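Local coordinates for membrane protein (PDB 5DL5), which probably forms an outer-membrane channel of the OprD porin family that admits small solutes, and perhaps antibiotics, into Acinetobacter baumannii, at residues Thr127-Leu132 with Pro144-Gly149; Val134-Thr139 with Ser315-Asn320; Glu376-Val381 with Arg396-Tyr401. One frame throughout, in Å; residues are numbered along the deposited sequence.

Contact 1. Residues Thr127-Leu132 with Pro144-Gly149; sequences TQVLDL and PEYFTG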
ATOM      1  N   THR A 127       8.097   2.655 -16.779  1.00 35.56           N
ATOM      2  CA  THR A 127       8.139   2.784 -15.344  1.00 35.56           C
ATOM      3  C   THR A 127       6.940   3.502 -14.811  1.00 36.63           C
ATOM      4  O   THR A 127       6.631   4.583 -15.297  1.00 36.62           O
ATOM      5  CB  THR A 127       9.389   3.558 -14.913  1.00 35.30           C
ATOM      6  OG1 THR A 127      10.463   2.866 -15.475  1.00 35.62           O
ATOM      7  CG2 THR A 127       9.693   3.346 -13.388  1.00 35.40           C
ATOM      8  N   GLN A 128       6.280   2.920 -13.788  1.00 31.09           N
ATOM      9  CA  GLN A 128       5.059   3.487 -13.304  1.00 32.60           C
ATOM     10  C   GLN A 128       4.702   3.093 -11.905  1.00 29.90           C
ATOM     11  O   GLN A 128       5.198   2.099 -11.375  1.00 29.22           O
ATOM     12  CB  GLN A 128       3.874   3.181 -14.287  1.00 35.41           C
ATOM     13  CG  GLN A 128       3.755   1.694 -14.614  1.00 33.98           C
ATOM     14  CD  GLN A 128       2.917   1.400 -15.845  1.00 34.62           C
ATOM     15  OE1 GLN A 128       1.722   1.535 -15.827  1.00 33.44           O
ATOM     16  NE2 GLN A 128       3.543   0.970 -16.894  1.00 32.26           N
ATOM     17  N   VAL A 129       3.891   3.921 -11.255  1.00 30.68           N
ATOM     18  CA  VAL A 129       3.375   3.597  -9.889  1.00 31.57           C
ATOM     19  C   VAL A 129       1.988   2.925 -10.029  1.00 34.01           C
ATOM     20  O   VAL A 129       1.143   3.410 -10.780  1.00 34.02           O
ATOM     21  CB  VAL A 129       3.196   4.864  -9.108  1.00 33.67           C
ATOM     22  CG1 VAL A 129       2.612   4.630  -7.701  1.00 36.79           C
ATOM     23  CG2 VAL A 129       4.540   5.613  -8.939  1.00 31.84           C
ATOM     24  N   LEU A 130       1.775   1.790  -9.386  1.00 28.69           N
ATOM     25  CA  LEU A 130       0.512   1.042  -9.552  1.00 29.07           C
ATOM     26  C   LEU A 130      -0.297   1.091  -8.288  1.00 28.40           C
ATOM     27  O   LEU A 130       0.233   1.106  -7.138  1.00 28.38           O
ATOM     28  CB  LEU A 130       0.784  -0.457  -9.829  1.00 28.93           C
ATOM     29  CG  LEU A 130       1.572  -0.757 -11.121  1.00 27.19           C
ATOM     30  CD1 LEU A 130       1.601  -2.276 -11.214  1.00 30.27           C
ATOM     31  CD2 LEU A 130       0.812  -0.238 -12.362  1.00 30.24           C
ATOM     32  N   ASP A 131      -1.613   1.072  -8.470  1.00 30.77           N
ATOM     33  CA  ASP A 131      -2.508   0.952  -7.296  1.00 35.36           C
ATOM     34  C   ASP A 131      -3.618  -0.103  -7.449  1.00 37.27           C
ATOM     35  O   ASP A 131      -4.686   0.040  -6.916  1.00 41.74           O
ATOM     36  CB  ASP A 131      -3.042   2.310  -6.889  1.00 41.32           C
ATOM     37  CG  ASP A 131      -3.964   2.962  -7.965  1.00 49.09           C
ATOM     38  OD1 ASP A 131      -4.167   2.505  -9.086  1.00 53.26           O
ATOM     39  OD2 ASP A 131      -4.520   3.980  -7.628  1.00 63.18           O
ATOM     40  N   LEU A 132      -3.318  -1.192  -8.116  1.00 33.57           N
ATOM     41  CA  LEU A 132      -4.249  -2.331  -8.247  1.00 33.24           C
ATOM     42  C   LEU A 132      -4.259  -2.967  -6.864  1.00 29.64           C
ATOM     43  O   LEU A 132      -3.208  -3.088  -6.285  1.00 28.73           O
ATOM     44  CB  LEU A 132      -3.713  -3.272  -9.288  1.00 36.27           C
ATOM     45  CG  LEU A 132      -3.497  -2.550 -10.632  1.00 39.61           C
ATOM     46  CD1 LEU A 132      -2.995  -3.507 -11.641  1.00 47.70           C
ATOM     47  CD2 LEU A 132      -4.802  -1.966 -11.161  1.00 42.95           C
ATOM     48  N   PRO A 144       7.916   6.300  -3.770  1.00 35.51           N
ATOM     49  CA  PRO A 144       7.033   5.213  -4.285  1.00 32.99           C
ATOM     50  C   PRO A 144       7.772   4.077  -4.843  1.00 29.68           C
ATOM     51  O   PRO A 144       8.898   4.162  -5.325  1.00 29.38           O
ATOM     52  CB  PRO A 144       6.104   5.917  -5.297  1.00 33.85           C
ATOM     53  CG  PRO A 144       6.732   7.298  -5.546  1.00 38.44           C
ATOM     54  CD  PRO A 144       7.822   7.551  -4.547  1.00 32.56           C
ATOM     55  N   GLU A 145       7.159   2.946  -4.697  1.00 28.47           N
ATOM     56  CA  GLU A 145       7.580   1.746  -5.361  1.00 28.52           C
ATOM     57  C   GLU A 145       7.222   1.808  -6.852  1.00 28.87           C
ATOM     58  O   GLU A 145       6.137   2.321  -7.194  1.00 29.50           O
ATOM     59  CB  GLU A 145       6.896   0.547  -4.660  1.00 27.35           C
ATOM     60  CG  GLU A 145       7.137  -0.816  -5.311  1.00 28.09           C
ATOM     61  CD  GLU A 145       6.411  -1.947  -4.602  1.00 30.74           C
ATOM     62  OE1 GLU A 145       5.573  -1.646  -3.702  1.00 28.58           O
ATOM     63  OE2 GLU A 145       6.852  -3.109  -4.858  1.00 35.82           O
ATOM     64  N   TYR A 146       8.162   1.391  -7.720  1.00 27.07           N
ATOM     65  CA  TYR A 146       7.955   1.446  -9.176  1.00 27.83           C
ATOM     66  C   TYR A 146       7.870   0.126  -9.797  1.00 28.83           C
ATOM     67  O   TYR A 146       8.670  -0.761  -9.521  1.00 32.32           O
ATOM     68  CB  TYR A 146       9.071   2.268  -9.958  1.00 29.21           C
ATOM     69  CG  TYR A 146       9.181   3.742  -9.501  1.00 30.65           C
ATOM     70  CD1 TYR A 146       8.114   4.572  -9.577  1.00 31.32           C
ATOM     71  CD2 TYR A 146      10.346   4.276  -8.935  1.00 31.60           C
ATOM     72  CE1 TYR A 146       8.160   5.878  -9.175  1.00 31.93           C
ATOM     73  CE2 TYR A 146      10.438   5.634  -8.542  1.00 31.24           C
ATOM     74  CZ  TYR A 146       9.317   6.410  -8.631  1.00 31.90           C
ATOM     75  OH  TYR A 146       9.234   7.757  -8.298  1.00 34.10           O
ATOM     76  N   PHE A 147       6.948  -0.017 -10.734  1.00 28.57           N
ATOM     77  CA  PHE A 147       6.912  -1.241 -11.565  1.00 31.15           C
ATOM     78  C   PHE A 147       7.239  -0.901 -13.038  1.00 28.24           C
ATOM     79  O   PHE A 147       6.927   0.163 -13.447  1.00 31.70           O
ATOM     80  CB  PHE A 147       5.546  -1.862 -11.439  1.00 30.26           C
ATOM     81  CG  PHE A 147       5.322  -2.595 -10.131  1.00 30.39           C
ATOM     82  CD1 PHE A 147       5.721  -3.953  -9.975  1.00 29.76           C
ATOM     83  CD2 PHE A 147       4.729  -1.950  -9.084  1.00 30.03           C
ATOM     84  CE1 PHE A 147       5.417  -4.641  -8.818  1.00 31.02           C
ATOM     85  CE2 PHE A 147       4.482  -2.634  -7.899  1.00 30.55           C
ATOM     86  CZ  PHE A 147       4.848  -3.955  -7.755  1.00 31.68           C
ATOM     87  N   THR A 148       7.874  -1.808 -13.766  1.00 30.26           N
ATOM     88  CA  THR A 148       8.133  -1.640 -15.157  1.00 29.94           C
ATOM     89  C   THR A 148       7.408  -2.702 -15.958  1.00 28.30           C
ATOM     90  O   THR A 148       7.564  -3.862 -15.731  1.00 26.70           O
ATOM     91  CB  THR A 148       9.635  -1.690 -15.464  1.00 31.53           C
ATOM     92  OG1 THR A 148      10.321  -0.791 -14.591  1.00 36.24           O
ATOM     93  CG2 THR A 148      10.006  -1.317 -16.989  1.00 34.52           C
ATOM     94  N   GLY A 149       6.651  -2.237 -16.948  1.00 29.86           N
ATOM     95  CA  GLY A 149       5.942  -3.134 -17.872  1.00 32.41           C
ATOM     96  C   GLY A 149       4.868  -2.360 -18.548  1.00 32.71           C
ATOM     97  O   GLY A 149       5.070  -1.163 -18.744  1.00 32.76           O
TER

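Contact 2. Residues Val134-Thr139 with Ser315-Asn320; sequences VLASNT and SIYLPN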
ATOM      1  N   VAL A 134      -4.346  -5.956  -6.040  1.00 30.81           N
ATOM      2  CA  VAL A 134      -3.482  -7.185  -6.085  1.00 32.27           C
ATOM      3  C   VAL A 134      -2.020  -6.905  -6.366  1.00 31.57           C
ATOM      4  O   VAL A 134      -1.185  -7.815  -6.117  1.00 35.01           O
ATOM      5  CB  VAL A 134      -3.973  -8.278  -7.105  1.00 30.28           C
ATOM      6  CG1 VAL A 134      -5.301  -8.839  -6.658  1.00 32.41           C
ATOM      7  CG2 VAL A 134      -4.000  -7.714  -8.498  1.00 29.97           C
ATOM      8  N   LEU A 135      -1.675  -5.673  -6.746  1.00 29.06           N
ATOM      9  CA  LEU A 135      -0.291  -5.317  -7.054  1.00 30.72           C
ATOM     10  C   LEU A 135      -0.074  -3.835  -6.886  1.00 30.01           C
ATOM     11  O   LEU A 135      -0.224  -3.119  -7.837  1.00 31.85           O
ATOM     12  CB  LEU A 135       0.038  -5.675  -8.523  1.00 31.60           C
ATOM     13  CG  LEU A 135       1.529  -5.635  -8.892  1.00 31.37           C
ATOM     14  CD1 LEU A 135       2.199  -6.813  -8.239  1.00 35.28           C
ATOM     15  CD2 LEU A 135       1.749  -5.748 -10.382  1.00 29.63           C
ATOM     16  N   ALA A 136       0.099  -3.390  -5.642  1.00 30.06           N
ATOM     17  CA  ALA A 136       0.014  -1.991  -5.313  1.00 28.08           C
ATOM     18  C   ALA A 136       1.435  -1.500  -4.832  1.00 31.00           C
ATOM     19  O   ALA A 136       2.072  -2.116  -3.910  1.00 29.86           O
ATOM     20  CB  ALA A 136      -1.035  -1.765  -4.219  1.00 28.90           C
ATOM     21  N   SER A 137       1.853  -0.413  -5.438  1.00 27.53           N
ATOM     22  CA  SER A 137       3.057   0.293  -5.022  1.00 29.62           C
ATOM     23  C   SER A 137       2.959   0.845  -3.643  1.00 27.85           C
ATOM     24  O   SER A 137       2.001   1.555  -3.263  1.00 27.92           O
ATOM     25  CB  SER A 137       3.338   1.441  -6.002  1.00 29.10           C
ATOM     26  OG  SER A 137       3.817   0.879  -7.192  1.00 30.40           O
ATOM     27  N   ASN A 138       3.946   0.541  -2.877  1.00 28.63           N
ATOM     28  CA  ASN A 138       4.230   1.370  -1.658  1.00 30.22           C
ATOM     29  C   ASN A 138       4.165   2.865  -1.899  1.00 31.94           C
ATOM     30  O   ASN A 138       4.850   3.401  -2.755  1.00 32.18           O
ATOM     31  CB  ASN A 138       5.673   1.152  -1.140  1.00 32.38           C
ATOM     32  CG  ASN A 138       5.882   1.717   0.291  1.00 35.87           C
ATOM     33  OD1 ASN A 138       4.931   1.856   1.088  1.00 33.65           O
ATOM     34  ND2 ASN A 138       7.109   2.046   0.612  1.00 35.70           N
ATOM     35  N   THR A 139       3.369   3.542  -1.123  1.00 33.30           N
ATOM     36  CA  THR A 139       3.453   4.961  -1.069  1.00 37.72           C
ATOM     37  C   THR A 139       3.440   5.405   0.411  1.00 36.53           C
ATOM     38  O   THR A 139       3.209   6.572   0.641  1.00 40.51           O
ATOM     39  CB  THR A 139       2.260   5.660  -1.810  1.00 38.49           C
ATOM     40  OG1 THR A 139       1.077   5.332  -1.121  1.00 39.28           O
ATOM     41  CG2 THR A 139       2.098   5.184  -3.325  1.00 46.04           C
ATOM     42  N   SER A 315      -0.023  -4.154  -1.210  1.00 30.39           N
ATOM     43  CA  SER A 315      -1.118  -5.000  -1.703  1.00 32.85           C
ATOM     44  C   SER A 315      -1.973  -5.540  -0.507  1.00 29.38           C
ATOM     45  O   SER A 315      -2.069  -6.733  -0.298  1.00 30.25           O
ATOM     46  CB  SER A 315      -0.580  -6.152  -2.540  1.00 30.32           C
ATOM     47  OG  SER A 315       0.069  -5.627  -3.663  1.00 30.17           O
ATOM     48  N   ILE A 316      -2.568  -4.640   0.272  1.00 29.96           N
ATOM     49  CA  ILE A 316      -3.170  -4.964   1.593  1.00 29.79           C
ATOM     50  C   ILE A 316      -4.390  -4.061   1.737  1.00 29.80           C
ATOM     51  O   ILE A 316      -4.394  -3.227   2.607  1.00 29.91           O
ATOM     52  CB  ILE A 316      -2.101  -4.916   2.696  1.00 33.12           C
ATOM     53  CG1 ILE A 316      -2.598  -5.219   4.098  1.00 39.75           C
ATOM     54  CG2 ILE A 316      -1.485  -3.580   2.934  1.00 35.48           C
ATOM     55  CD1 ILE A 316      -2.975  -6.603   4.428  1.00 36.17           C
ATOM     56  N   TYR A 317      -5.387  -4.179   0.872  1.00 27.74           N
ATOM     57  CA  TYR A 317      -6.563  -3.265   0.860  1.00 29.19           C
ATOM     58  C   TYR A 317      -7.643  -3.826   1.872  1.00 30.89           C
ATOM     59  O   TYR A 317      -8.640  -4.371   1.497  1.00 32.35           O
ATOM     60  CB  TYR A 317      -7.098  -3.121  -0.549  1.00 30.76           C
ATOM     61  CG  TYR A 317      -6.321  -2.075  -1.484  1.00 33.23           C
ATOM     62  CD1 TYR A 317      -4.960  -2.063  -1.574  1.00 32.12           C
ATOM     63  CD2 TYR A 317      -6.990  -1.276  -2.326  1.00 35.37           C
ATOM     64  CE1 TYR A 317      -4.279  -1.181  -2.374  1.00 34.52           C
ATOM     65  CE2 TYR A 317      -6.343  -0.401  -3.200  1.00 36.54           C
ATOM     66  CZ  TYR A 317      -4.963  -0.356  -3.189  1.00 37.63           C
ATOM     67  OH  TYR A 317      -4.293   0.484  -4.021  1.00 38.01           O
ATOM     68  N   LEU A 318      -7.285  -3.870   3.145  1.00 28.24           N
ATOM     69  CA  LEU A 318      -8.120  -4.424   4.222  1.00 31.58           C
ATOM     70  C   LEU A 318      -8.081  -3.407   5.408  1.00 30.59           C
ATOM     71  O   LEU A 318      -7.138  -2.625   5.493  1.00 30.76           O
ATOM     72  CB  LEU A 318      -7.496  -5.726   4.693  1.00 30.83           C
ATOM     73  CG  LEU A 318      -7.530  -6.855   3.658  1.00 30.01           C
ATOM     74  CD1 LEU A 318      -6.711  -8.029   4.127  1.00 32.33           C
ATOM     75  CD2 LEU A 318      -8.901  -7.345   3.387  1.00 31.91           C
ATOM     76  N   PRO A 319      -9.075  -3.419   6.264  1.00 30.77           N
ATOM     77  CA  PRO A 319      -9.223  -2.313   7.297  1.00 29.76           C
ATOM     78  C   PRO A 319      -8.330  -2.488   8.517  1.00 29.36           C
ATOM     79  O   PRO A 319      -7.953  -1.553   9.171  1.00 28.53           O
ATOM     80  CB  PRO A 319     -10.718  -2.470   7.694  1.00 32.36           C
ATOM     81  CG  PRO A 319     -11.081  -3.921   7.516  1.00 28.62           C
ATOM     82  CD  PRO A 319     -10.302  -4.273   6.218  1.00 31.13           C
ATOM     83  N   ASN A 320      -7.966  -3.706   8.883  1.00 31.05           N
ATOM     84  CA  ASN A 320      -7.231  -3.918  10.165  1.00 30.98           C
ATOM     85  C   ASN A 320      -5.764  -4.003   9.837  1.00 34.84           C
ATOM     86  O   ASN A 320      -5.108  -5.083   9.870  1.00 33.31           O
ATOM     87  CB  ASN A 320      -7.657  -5.125  10.930  1.00 29.00           C
ATOM     88  CG  ASN A 320      -9.107  -5.045  11.415  1.00 30.89           C
ATOM     89  OD1 ASN A 320      -9.799  -4.047  11.227  1.00 31.84           O
ATOM     90  ND2 ASN A 320      -9.582  -6.136  11.998  1.00 30.36           N
TER

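Contact 3. Residues Glu376-Val381 with Arg396-Tyr401; sequences EFFNQV and RIRNSY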
ATOM      1  N   GLU A 376      -2.943  -3.564  19.036  1.00 34.14           N
ATOM      2  CA  GLU A 376      -2.422  -2.317  18.638  1.00 36.67           C
ATOM      3  C   GLU A 376      -3.364  -1.186  18.955  1.00 34.50           C
ATOM      4  O   GLU A 376      -4.542  -1.232  18.582  1.00 35.39           O
ATOM      5  CB  GLU A 376      -2.140  -2.309  17.096  1.00 35.11           C
ATOM      6  CG  GLU A 376      -1.262  -1.136  16.693  1.00 35.60           C
ATOM      7  CD  GLU A 376      -0.805  -1.162  15.219  1.00 43.78           C
ATOM      8  OE1 GLU A 376      -0.424  -0.051  14.738  1.00 43.58           O
ATOM      9  OE2 GLU A 376      -0.798  -2.241  14.521  1.00 40.89           O
ATOM     10  N   PHE A 377      -2.836  -0.213  19.647  1.00 34.20           N
ATOM     11  CA  PHE A 377      -3.461   1.110  19.893  1.00 37.11           C
ATOM     12  C   PHE A 377      -2.793   2.208  18.996  1.00 36.49           C
ATOM     13  O   PHE A 377      -1.570   2.473  19.079  1.00 34.12           O
ATOM     14  CB  PHE A 377      -3.383   1.534  21.376  1.00 40.85           C
ATOM     15  CG  PHE A 377      -4.165   2.823  21.690  1.00 49.78           C
ATOM     16  CD1 PHE A 377      -5.470   3.048  21.176  1.00 53.61           C
ATOM     17  CD2 PHE A 377      -3.603   3.866  22.522  1.00 55.40           C
ATOM     18  CE1 PHE A 377      -6.168   4.237  21.472  1.00 56.29           C
ATOM     19  CE2 PHE A 377      -4.325   5.033  22.836  1.00 57.14           C
ATOM     20  CZ  PHE A 377      -5.585   5.221  22.330  1.00 56.39           C
ATOM     21  N   PHE A 378      -3.590   2.780  18.109  1.00 36.80           N
ATOM     22  CA  PHE A 378      -3.071   3.706  17.075  1.00 37.30           C
ATOM     23  C   PHE A 378      -3.673   5.110  17.272  1.00 38.23           C
ATOM     24  O   PHE A 378      -4.925   5.236  17.555  1.00 36.35           O
ATOM     25  CB  PHE A 378      -3.540   3.118  15.723  1.00 35.31           C
ATOM     26  CG  PHE A 378      -3.300   4.066  14.536  1.00 35.91           C
ATOM     27  CD1 PHE A 378      -2.032   4.114  13.938  1.00 35.96           C
ATOM     28  CD2 PHE A 378      -4.300   4.881  14.043  1.00 34.81           C
ATOM     29  CE1 PHE A 378      -1.812   4.973  12.831  1.00 37.07           C
ATOM     30  CE2 PHE A 378      -4.052   5.801  13.010  1.00 34.64           C
ATOM     31  CZ  PHE A 378      -2.840   5.805  12.375  1.00 32.91           C
ATOM     32  N   ASN A 379      -2.858   6.164  17.126  1.00 36.22           N
ATOM     33  CA  ASN A 379      -3.362   7.512  17.048  1.00 38.08           C
ATOM     34  C   ASN A 379      -2.663   8.234  15.914  1.00 39.82           C
ATOM     35  O   ASN A 379      -1.435   8.072  15.727  1.00 39.16           O
ATOM     36  CB  ASN A 379      -3.161   8.267  18.328  1.00 40.14           C
ATOM     37  CG  ASN A 379      -4.110   7.802  19.406  1.00 43.48           C
ATOM     38  OD1 ASN A 379      -5.208   8.309  19.520  1.00 41.00           O
ATOM     39  ND2 ASN A 379      -3.698   6.759  20.168  1.00 44.69           N
ATOM     40  N   GLN A 380      -3.440   8.989  15.162  1.00 39.71           N
ATOM     41  CA  GLN A 380      -2.872   9.874  14.185  1.00 42.65           C
ATOM     42  C   GLN A 380      -3.546  11.210  14.241  1.00 41.22           C
ATOM     43  O   GLN A 380      -4.740  11.301  14.287  1.00 42.21           O
ATOM     44  CB  GLN A 380      -2.973   9.285  12.748  1.00 41.63           C
ATOM     45  CG  GLN A 380      -2.445  10.271  11.716  1.00 42.37           C
ATOM     46  CD  GLN A 380      -2.281   9.601  10.355  1.00 48.32           C
ATOM     47  OE1 GLN A 380      -1.380   8.804  10.126  1.00 48.14           O
ATOM     48  NE2 GLN A 380      -3.178   9.897   9.473  1.00 46.54           N
ATOM     49  N   VAL A 381      -2.756  12.247  14.298  1.00 39.17           N
ATOM     50  CA  VAL A 381      -3.220  13.573  14.046  1.00 40.59           C
ATOM     51  C   VAL A 381      -2.623  14.064  12.728  1.00 41.47           C
ATOM     52  O   VAL A 381      -1.396  13.902  12.443  1.00 40.74           O
ATOM     53  CB  VAL A 381      -2.793  14.523  15.148  1.00 43.73           C
ATOM     54  CG1 VAL A 381      -3.125  15.973  14.778  1.00 46.02           C
ATOM     55  CG2 VAL A 381      -3.467  14.155  16.455  1.00 45.40           C
ATOM     56  N   ARG A 396       1.570  14.823   9.318  1.00 39.31           N
ATOM     57  CA  ARG A 396       0.911  13.604   9.850  1.00 40.30           C
ATOM     58  C   ARG A 396       1.836  13.202  10.950  1.00 41.33           C
ATOM     59  O   ARG A 396       3.054  13.061  10.696  1.00 37.31           O
ATOM     60  CB  ARG A 396       1.004  12.411   8.916  1.00 42.01           C
ATOM     61  CG  ARG A 396       0.001  12.483   7.868  1.00 50.31           C
ATOM     62  CD  ARG A 396      -0.197  11.203   7.070  1.00 50.24           C
ATOM     63  NE  ARG A 396       0.996  10.528   6.565  1.00 56.35           N
ATOM     64  CZ  ARG A 396       1.778  10.852   5.527  1.00 58.42           C
ATOM     65  NH1 ARG A 396       1.682  11.992   4.873  1.00 58.88           N
ATOM     66  NH2 ARG A 396       2.752  10.026   5.173  1.00 62.82           N
ATOM     67  N   ILE A 397       1.311  13.028  12.156  1.00 39.72           N
ATOM     68  CA  ILE A 397       2.047  12.554  13.297  1.00 41.20           C
ATOM     69  C   ILE A 397       1.246  11.333  13.765  1.00 40.13           C
ATOM     70  O   ILE A 397       0.069  11.439  14.013  1.00 38.71           O
ATOM     71  CB  ILE A 397       2.122  13.513  14.484  1.00 44.08           C
ATOM     72  CG1 ILE A 397       2.957  14.718  14.200  1.00 51.90           C
ATOM     73  CG2 ILE A 397       2.768  12.808  15.667  1.00 44.44           C
ATOM     74  CD1 ILE A 397       2.368  15.586  13.119  1.00 56.15           C
ATOM     75  N   ARG A 398       1.885  10.194  13.878  1.00 38.86           N
ATOM     76  CA  ARG A 398       1.188   9.009  14.218  1.00 38.75           C
ATOM     77  C   ARG A 398       2.007   8.142  15.151  1.00 39.41           C
ATOM     78  O   ARG A 398       3.251   8.120  15.105  1.00 34.42           O
ATOM     79  CB  ARG A 398       0.705   8.255  12.987  1.00 39.17           C
ATOM     80  CG  ARG A 398       1.685   7.560  12.158  1.00 40.75           C
ATOM     81  CD  ARG A 398       1.098   6.771  10.977  1.00 38.73           C
ATOM     82  NE  ARG A 398       1.178   5.328  11.196  1.00 39.99           N
ATOM     83  CZ  ARG A 398       0.773   4.419  10.298  1.00 42.48           C
ATOM     84  NH1 ARG A 398       0.269   4.799   9.131  1.00 42.45           N
ATOM     85  NH2 ARG A 398       0.747   3.149  10.614  1.00 46.86           N
ATOM     86  N   ASN A 399       1.297   7.476  16.048  1.00 38.17           N
ATOM     87  CA  ASN A 399       1.907   6.570  17.017  1.00 41.42           C
ATOM     88  C   ASN A 399       1.103   5.262  17.176  1.00 42.49           C
ATOM     89  O   ASN A 399      -0.165   5.273  17.155  1.00 38.43           O
ATOM     90  CB  ASN A 399       1.977   7.271  18.347  1.00 46.09           C
ATOM     91  CG  ASN A 399       2.441   6.337  19.481  1.00 51.62           C
ATOM     92  OD1 ASN A 399       1.644   5.876  20.336  1.00 47.46           O
ATOM     93  ND2 ASN A 399       3.711   6.053  19.497  1.00 50.64           N
ATOM     94  N   SER A 400       1.854   4.156  17.294  1.00 41.76           N
ATOM     95  CA  SER A 400       1.337   2.831  17.580  1.00 40.29           C
ATOM     96  C   SER A 400       1.981   2.267  18.806  1.00 42.51           C
ATOM     97  O   SER A 400       3.249   2.199  18.918  1.00 42.57           O
ATOM     98  CB  SER A 400       1.555   1.897  16.427  1.00 38.21           C
ATOM     99  OG  SER A 400       0.642   2.263  15.464  1.00 38.63           O
ATOM    100  N   TYR A 401       1.132   1.869  19.740  1.00 39.85           N
ATOM    101  CA  TYR A 401       1.608   1.102  20.894  1.00 42.86           C
ATOM    102  C   TYR A 401       1.166  -0.379  20.614  1.00 40.00           C
ATOM    103  O   TYR A 401      -0.044  -0.652  20.490  1.00 36.91           O
ATOM    104  CB  TYR A 401       1.138   1.749  22.245  1.00 46.50           C
ATOM    105  CG  TYR A 401       1.303   0.873  23.526  1.00 54.28           C
ATOM    106  CD1 TYR A 401       0.268   0.026  23.903  1.00 61.51           C
ATOM    107  CD2 TYR A 401       2.401   0.958  24.387  1.00 62.13           C
ATOM    108  CE1 TYR A 401       0.314  -0.798  25.007  1.00 61.54           C
ATOM    109  CE2 TYR A 401       2.447   0.146  25.554  1.00 66.18           C
ATOM    110  CZ  TYR A 401       1.390  -0.765  25.824  1.00 65.38           C
ATOM    111  OH  TYR A 401       1.268  -1.634  26.932  1.00 70.74           O
TER
HETATM  112  O   HOH W   1      -0.451   7.371   8.126  1.00 50.57           O

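Contact 1. Residues Thr127-Leu132 with Pro144-Gly149
The chain leaves a corner at T127 and lies against P144-G149 through two antiparallel pairs, T127 with T148 (non-hydrogen-bonded) and Q128 with F147 (hydrogen-bonded). Q128 N gives its hydrogen to F147 O at 2.9 Å, and F147 N returns a straighter bond to Q128 O at 2.8 Å (N-H...O 171°), both nearly along the C=O axis. Y146 carries much of the side-chain contact beside these pairs. Its CG lies anti to the carbonyl carbon (chi1 -59°), and its CB touches T127 CG2 at 3.6 Å. Further out the ring offers an edge to the other segment: Y146 CE1 meets V129 CG2, also at 3.6 Å. P144 O sits 3.8 Å above one ring face, over its centre. At the tip, Y146 OH bonds D79 of strand 70-83, which fixes the outer end of the ring. F147 lies on the face of Q128, opposite T127 and T148; there L130 crosses it at about a right angle and L130 CD1 lies 3.8 Å from F147 CD2. Q128 CG takes the crowded place between N and carbonyl carbon (chi1 52°). Two backbone bonds thus set the register, T127 and V129 meet Y146, and L130 meets F147 on the face it shares with Q128. The buried polar tips look elsewhere: Y146 ties to the barrel wall through D79, E145 OE1 to the inner loops by accepting from N138 N and F313 N, and Q128 NE2 to the neighbouring turn through G126 O.

Contact 2. Residues Val134-Thr139 with Ser315-Asn320
One hydroxyl does most of the work where V134-T139 meets S315-N320. S315 OG, placed beside its own backbone N and anti to the carbonyl carbon (chi1 -63°), receives A136 N at 3.0 Å along a nearly straight N-H...O line of 160°. The same oxygen passes its hydrogen to D311 O, so it is gripped by two bonds and its rotation is set. Around this bond the packing is close: S315 OG lies 3.4 Å from L135 CA, and S315 CB faces V134 O. A backbone bond between A136 and Q314 adds a second tie just before S315.

The other half is looser. A136 CB points toward the second segment and meets Y317 CE1 at 3.8 Å, with Y317 OH next at 4.0 Å; this single methyl is the whole of the tyrosine's apolar contact here, and Y317 is partly exposed. Y317 is also the centre of an inverse gamma turn, which swings the chain from S315 off toward L318-N320.

Beyond the turn the path runs to the barrel wall: L318 and P319 lie on Q296 of strand 289-300, and N320 bonds Q335 of strand 332-341. V134 and Y317 both rest on Y220 of strand 216-229, while L135 packs against F147 of strand 146-148, so two inward-folded loops meet between separate parts of the wall.

Contact 3. Residues Glu376-Val381 with Arg396-Tyr401
Strands 376-381 and 396-401 run antiparallel, their directions 169° apart, and alternate residues send side chains to two faces. On the face of F378, Q380, R398 and S400, the phenyl ring of F378 stands almost perpendicular to the R398 guanidinium (88°). The ring comes edge-on: F378 CE1 lies 3.4 Å above the guanidinium plane, and R398 NE is in the plane of the ring, so the cation meets an edge and not the pi face. Q380, extended, crosses R398 obliquely, and Q380 OE1 takes a hydrogen from a water at 2.6 Å that accepts from R398 NH1 at 2.9 Å. At the end of this face S400 OG donates to E376 OE1 at 2.6 Å, which receives it on its anti lone pair; E376 is held further by the backbone N of M323 and S324. On the other face F377, V381 and Y401 are on the surface; N379 ND2 stands 3.2 Å above the F377 ring, offset toward the rim, while N379 OD1 bonds T355. R396 pairs with D424. Six backbone bonds, a face bearing R398, Q380 and S400, and a mixed one with F377, V381, Y401 and two asparagines fit a transmembrane hairpin of a porin barrel.

In the fold
Contacts 1 and 2 interlock: their segments alternate along the chain, their centres are 13 Å apart, and S137 joins them, its OG to E145 O and its N to L130 O. Both draw on the chain between 127 and 149, which folds inward as the long third loop does in OprD-family channels; contact 2 fastens it to the loop between strands 289-300 and 332-341. Contact 3 follows later in the chain, in the hairpin of strands 371-384 and 394-404, about 28 Å from contact 1 and 19 Å from contact 2, centre to centre. Contact 2 lies about 4 Å from the chain's centre and contact 3 in the wall, consistent with inner loops narrowing the pore.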